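Long-range contacts in Atu0111 protein (Agrobacterium tumefaciens, PDB 2FSQ), which is of unknown function but belongs to the 2H clan, whose phosphoesterase members suggest that it may act on phosphate esters or cyclic phosphates: residues R121-P126 / T162-F167; L158-T162 / D173-F179. One frame throughout, in Å; residues are numbered along the deposited sequence. Where two conformers were deposited one is given.

Contact 1: R121-P126 / T162-F167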
# COMPACT_ATOMS: atom_id res chain seq x y z
N ARG A 121 5.00 19.53 12.14
CA ARG A 121 6.38 19.20 11.82
C ARG A 121 6.61 19.21 10.33
O ARG A 121 7.67 19.64 9.87
CB ARG A 121 6.74 17.82 12.38
CG ARG A 121 6.98 17.82 13.85
CD ARG A 121 7.29 16.42 14.34
NE ARG A 121 8.62 15.95 13.96
CZ ARG A 121 9.76 16.36 14.50
NH1 ARG A 121 9.77 17.30 15.44
NH2 ARG A 121 10.91 15.85 14.08
N LEU A 122 5.63 18.74 9.57
CA LEU A 122 5.76 18.61 8.11
C LEU A 122 5.60 19.93 7.34
O LEU A 122 5.75 19.95 6.11
CB LEU A 122 4.80 17.56 7.56
CG LEU A 122 5.12 16.12 7.98
CD1 LEU A 122 3.88 15.24 7.81
CD2 LEU A 122 6.33 15.57 7.21
N SER A 123 5.32 21.01 8.06
CA SER A 123 5.20 22.34 7.45
C SER A 123 6.52 22.86 6.89
O SER A 123 6.53 23.75 6.04
CB SER A 123 4.62 23.34 8.46
OG SER A 123 3.23 23.14 8.60
N THR A 124 7.63 22.31 7.36
CA THR A 124 8.96 22.65 6.86
C THR A 124 9.64 21.54 6.04
O THR A 124 10.86 21.58 5.82
CB THR A 124 9.91 23.07 8.00
OG1 THR A 124 10.03 22.00 8.94
CG2 THR A 124 9.38 24.32 8.71
N PHE A 125 8.86 20.54 5.59
CA PHE A 125 9.40 19.49 4.72
C PHE A 125 10.01 20.08 3.45
O PHE A 125 9.38 20.92 2.80
CB PHE A 125 8.31 18.48 4.35
CG PHE A 125 8.84 17.18 3.85
CD1 PHE A 125 9.36 16.25 4.74
CD2 PHE A 125 8.85 16.89 2.49
CE1 PHE A 125 9.88 15.06 4.29
CE2 PHE A 125 9.35 15.68 2.03
CZ PHE A 125 9.87 14.77 2.93
N PRO A 126 11.24 19.65 3.10
CA PRO A 126 11.93 20.28 1.97
C PRO A 126 11.36 19.86 0.62
O PRO A 126 10.71 18.83 0.50
CB PRO A 126 13.37 19.78 2.11
CG PRO A 126 13.23 18.43 2.76
CD PRO A 126 12.08 18.60 3.72
N THR A 162 14.09 11.24 4.49
CA THR A 162 13.71 12.54 5.00
C THR A 162 12.45 12.41 5.86
O THR A 162 12.37 12.98 6.95
CB THR A 162 13.53 13.57 3.85
OG1 THR A 162 14.69 13.56 3.01
CG2 THR A 162 13.31 15.00 4.40
N PHE A 163 11.47 11.62 5.40
CA PHE A 163 10.30 11.38 6.23
C PHE A 163 10.62 10.74 7.56
O PHE A 163 9.98 11.07 8.56
CB PHE A 163 9.25 10.54 5.50
CG PHE A 163 8.41 11.33 4.51
CD1 PHE A 163 7.73 12.49 4.89
CD2 PHE A 163 8.28 10.88 3.21
CE1 PHE A 163 6.95 13.19 3.96
CE2 PHE A 163 7.51 11.56 2.29
CZ PHE A 163 6.86 12.72 2.65
N ALA A 164 11.60 9.84 7.58
CA ALA A 164 11.98 9.19 8.84
C ALA A 164 12.43 10.23 9.85
O ALA A 164 12.11 10.14 11.03
CB ALA A 164 13.06 8.14 8.61
N ASP A 165 13.16 11.24 9.39
CA ASP A 165 13.58 12.34 10.27
C ASP A 165 12.38 13.11 10.82
O ASP A 165 12.33 13.43 12.00
CB ASP A 165 14.53 13.29 9.54
CG ASP A 165 15.88 12.68 9.28
OD1 ASP A 165 16.26 11.71 9.98
OD2 ASP A 165 16.59 13.17 8.36
N PHE A 166 11.43 13.44 9.96
CA PHE A 166 10.23 14.17 10.40
C PHE A 166 9.29 13.35 11.29
O PHE A 166 8.72 13.85 12.25
CB PHE A 166 9.48 14.75 9.19
CG PHE A 166 10.10 16.01 8.64
CD1 PHE A 166 11.26 15.95 7.87
CD2 PHE A 166 9.55 17.25 8.92
CE1 PHE A 166 11.84 17.12 7.36
CE2 PHE A 166 10.12 18.42 8.42
CZ PHE A 166 11.27 18.35 7.66
N PHE A 167 9.13 12.08 10.96
CA PHE A 167 8.22 11.22 11.72
C PHE A 167 8.85 10.72 13.02
O PHE A 167 8.13 10.38 13.96
CB PHE A 167 7.73 10.06 10.85
CG PHE A 167 6.57 10.42 9.96
CD1 PHE A 167 5.28 10.04 10.32
CD2 PHE A 167 6.76 11.15 8.78
CE1 PHE A 167 4.18 10.37 9.52
CE2 PHE A 167 5.65 11.48 7.97
CZ PHE A 167 4.37 11.09 8.34

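Contact 2: L158-T162 / D173-F179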
# COMPACT_ATOMS: atom_id res chain seq x y z
N LEU A 158 15.42 8.92 -0.88
CA LEU A 158 15.68 10.20 -0.22
C LEU A 158 14.42 10.76 0.43
O LEU A 158 14.47 11.26 1.55
CB LEU A 158 16.30 11.23 -1.20
CG LEU A 158 16.42 12.67 -0.70
CD1 LEU A 158 17.36 12.76 0.51
CD2 LEU A 158 16.93 13.55 -1.82
N TRP A 159 13.29 10.69 -0.27
CA TRP A 159 12.02 11.07 0.34
C TRP A 159 11.80 10.31 1.65
O TRP A 159 11.43 10.90 2.65
CB TRP A 159 10.86 10.78 -0.61
CG TRP A 159 10.63 11.81 -1.69
CD1 TRP A 159 11.29 11.93 -2.88
CD2 TRP A 159 9.63 12.83 -1.68
NE1 TRP A 159 10.76 12.98 -3.62
CE2 TRP A 159 9.74 13.55 -2.90
CE3 TRP A 159 8.66 13.23 -0.76
CZ2 TRP A 159 8.90 14.62 -3.22
CZ3 TRP A 159 7.81 14.29 -1.08
CH2 TRP A 159 7.96 14.99 -2.29
N ARG A 160 11.99 9.00 1.62
CA ARG A 160 11.72 8.17 2.80
C ARG A 160 12.68 8.46 3.93
O ARG A 160 12.26 8.52 5.08
CB ARG A 160 11.72 6.68 2.43
CG ARG A 160 10.42 6.29 1.74
CD ARG A 160 10.42 4.85 1.22
NE ARG A 160 10.91 3.92 2.24
CZ ARG A 160 10.17 3.44 3.24
NH1 ARG A 160 8.89 3.81 3.38
NH2 ARG A 160 10.72 2.62 4.13
N ASP A 161 13.95 8.65 3.62
CA ASP A 161 14.91 8.97 4.68
C ASP A 161 14.54 10.31 5.31
O ASP A 161 14.66 10.50 6.53
CB ASP A 161 16.33 9.07 4.12
CG ASP A 161 16.94 7.71 3.81
OD1 ASP A 161 16.40 6.68 4.27
OD2 ASP A 161 17.97 7.67 3.08
N THR A 162 14.09 11.24 4.49
CA THR A 162 13.71 12.54 5.00
C THR A 162 12.45 12.41 5.86
O THR A 162 12.37 12.98 6.95
CB THR A 162 13.53 13.57 3.85
OG1 THR A 162 14.69 13.56 3.01
CG2 THR A 162 13.31 15.00 4.40
N ASP A 173 12.13 -2.68 8.17
CA ASP A 173 12.36 -2.83 6.74
C ASP A 173 12.65 -1.50 6.02
O ASP A 173 12.55 -1.43 4.80
CB ASP A 173 11.15 -3.53 6.07
CG ASP A 173 9.93 -2.65 6.02
OD1 ASP A 173 9.97 -1.56 6.62
OD2 ASP A 173 8.93 -3.02 5.36
N HIS A 174 13.02 -0.45 6.76
CA HIS A 174 13.10 0.89 6.16
C HIS A 174 13.91 0.90 4.86
O HIS A 174 13.47 1.45 3.85
CB HIS A 174 13.66 1.92 7.14
CG HIS A 174 13.75 3.30 6.57
ND1 HIS A 174 12.71 4.20 6.61
CD2 HIS A 174 14.75 3.91 5.89
CE1 HIS A 174 13.08 5.32 6.01
NE2 HIS A 174 14.31 5.16 5.55
N ASP A 175 15.10 0.31 4.90
CA ASP A 175 16.00 0.35 3.75
C ASP A 175 15.71 -0.71 2.69
O ASP A 175 16.27 -0.64 1.59
CB ASP A 175 17.45 0.23 4.21
CG ASP A 175 17.94 1.48 4.91
OD1 ASP A 175 17.58 2.60 4.48
OD2 ASP A 175 18.72 1.32 5.87
N THR A 176 14.88 -1.70 3.03
CA THR A 176 14.52 -2.77 2.10
C THR A 176 13.03 -2.75 1.76
O THR A 176 12.45 -3.75 1.34
CB THR A 176 14.84 -4.14 2.72
OG1 THR A 176 14.25 -4.22 4.03
CG2 THR A 176 16.36 -4.33 2.80
N TYR A 177 12.43 -1.58 1.91
CA TYR A 177 10.99 -1.41 1.74
C TYR A 177 10.50 -1.82 0.35
O TYR A 177 11.07 -1.39 -0.66
CB TYR A 177 10.62 0.06 2.04
CG TYR A 177 9.13 0.32 1.96
CD1 TYR A 177 8.27 -0.13 2.95
CD2 TYR A 177 8.59 0.97 0.86
CE1 TYR A 177 6.91 0.08 2.86
CE2 TYR A 177 7.22 1.18 0.75
CZ TYR A 177 6.38 0.72 1.75
OH TYR A 177 5.01 0.91 1.66
N GLU A 178 9.43 -2.62 0.30
CA GLU A 178 8.81 -2.98 -0.97
C GLU A 178 7.63 -2.05 -1.29
O GLU A 178 6.58 -2.06 -0.62
CB GLU A 178 8.32 -4.44 -0.90
CG GLU A 178 7.69 -4.91 -2.21
CD GLU A 178 7.28 -6.36 -2.16
OE1 GLU A 178 6.32 -6.68 -1.43
OE2 GLU A 178 7.92 -7.16 -2.86
N PHE A 179 7.83 -1.21 -2.31
CA PHE A 179 6.76 -0.36 -2.78
C PHE A 179 5.67 -1.17 -3.46
O PHE A 179 5.95 -2.12 -4.18
CB PHE A 179 7.29 0.70 -3.74
CG PHE A 179 8.20 1.70 -3.09
CD1 PHE A 179 7.69 2.80 -2.41
CD2 PHE A 179 9.58 1.54 -3.16
CE1 PHE A 179 8.55 3.71 -1.81
CE2 PHE A 179 10.42 2.45 -2.56
CZ PHE A 179 9.91 3.53 -1.88
O HOH W 1 9.44 1.05 6.26
O HOH W 2 13.70 3.26 1.84
O HOH W 3 18.42 4.96 5.29

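Contact 1: R121-P126 / T162-F167
A chi1 of -162°, which sets CG opposite the backbone N, carries the Phe125 ring to Phe163 and Phe166, one face on the first and an edge to the second; both of these rings leave the helix with CG beside the backbone N. Phe125 lies as an offset stack on Phe163, centroids 4.3 Å apart and planes at 13°. Its edge brings Phe125 CD1 to 3.7 Å from Phe166 CD1 over that ring's face in a T-shaped pair. Pro126 CD covers the face of Phe125 opposite Phe163, and Thr162 CG2 approaches obliquely, 3.4 Å from Phe125 CE1. Leu122 CD2 packs 3.8 Å from Phe166 CB. At the rim of the Phe166 ring, CE2 stands 3.1 Å from Arg121 O. Bending at chi3, the Arg121 chain brings NE within 2.7 Å of Phe166 O in a nearly straight bond (168°) that lies in both the guanidinium and carbonyl planes; NH2 adds a weak bond to Asp165 O. The aromatic cluster thus fastens the turn after helix 111-121 to the last turns of helix 150-167. Phe238, beyond strand 233-237, joins it through Phe125 and Phe163, while Phe167 reaches Tyr118 of helix 111-121 and Phe88 of strand 84-92.

Contact 2: L158-T162 / D173-F179
Arg160 leaves helix 150-167 toward the 173-179 loop, and its CB passes near the His174 ring at CE1. Farther out, Arg160 CD packs against the Phe179 ring, 3.4 Å from Phe179 CZ, with the guanidinium plane nearly perpendicular to that ring. The chain bends at chi3 (48°), which sets the guanidinium flat on Tyr177: planes 13° apart, CZ of Arg160 4.0 Å from the centroid of the Tyr177 ring, in an off-centre cation-pi stack. His174 CE1 stands over the opposite face. Arg160 NE donates to a water, which in turn donates to His174 O. NH1 lies over the Tyr177 ring and bonds Val87 O of strand 84-92. Arg160 NH2 reaches His174 O directly, 3.0 Å away and nearly straight (168°), on a lone pair in the carbonyl plane; it also gives to a second water that donates to Asp173 OD1. His174 O thus accepts from both Arg160 NH2 and the first water.

The loop leads into strand 179-182, which, like strand 84-92, carries an H-x-T sequence, the paired signature of 2H phosphoesterases. Tyr177 touches Thr86 of the second of these strands, consistent with a place beside the probable active-site cleft; its side chain is about 5 Å from a bound acetic acid, probably from the crystallisation liquor.

His174, its CG anti to the backbone N, turns its imidazole back to the helix. His174 NE2 donates to Asp161 OD1 at 2.9 Å; OD1 is met nearly along its C-O bond, with the carboxylate nearly coplanar with the ring. Asp161 OD1 and Asp175 OD1 come within 4.3 Å of each other, and a third water donates to both carboxylates, which would probably ease their mutual repulsion.

From the N terminus, the chain passes through strands 42-48 and 84-92 and helix 111-121 before reaching 121-126. Contact 1 closes the long excursion from there to 162-167, which takes in the 133-139/142-147 hairpin and most of helix 150-167. Contact 2 closes a shorter loop from 158-162 to 173-179, just ahead of strand 179-182. The two cross rather than nest, because their segments alternate along the chain. Thr162 belongs to both, and the contacts touch where Phe125 packs on Trp159 and Ala164 on His174. Together they tie helix 150-167 to the end of helix 111-121 and to the approach to the three-stranded sheet.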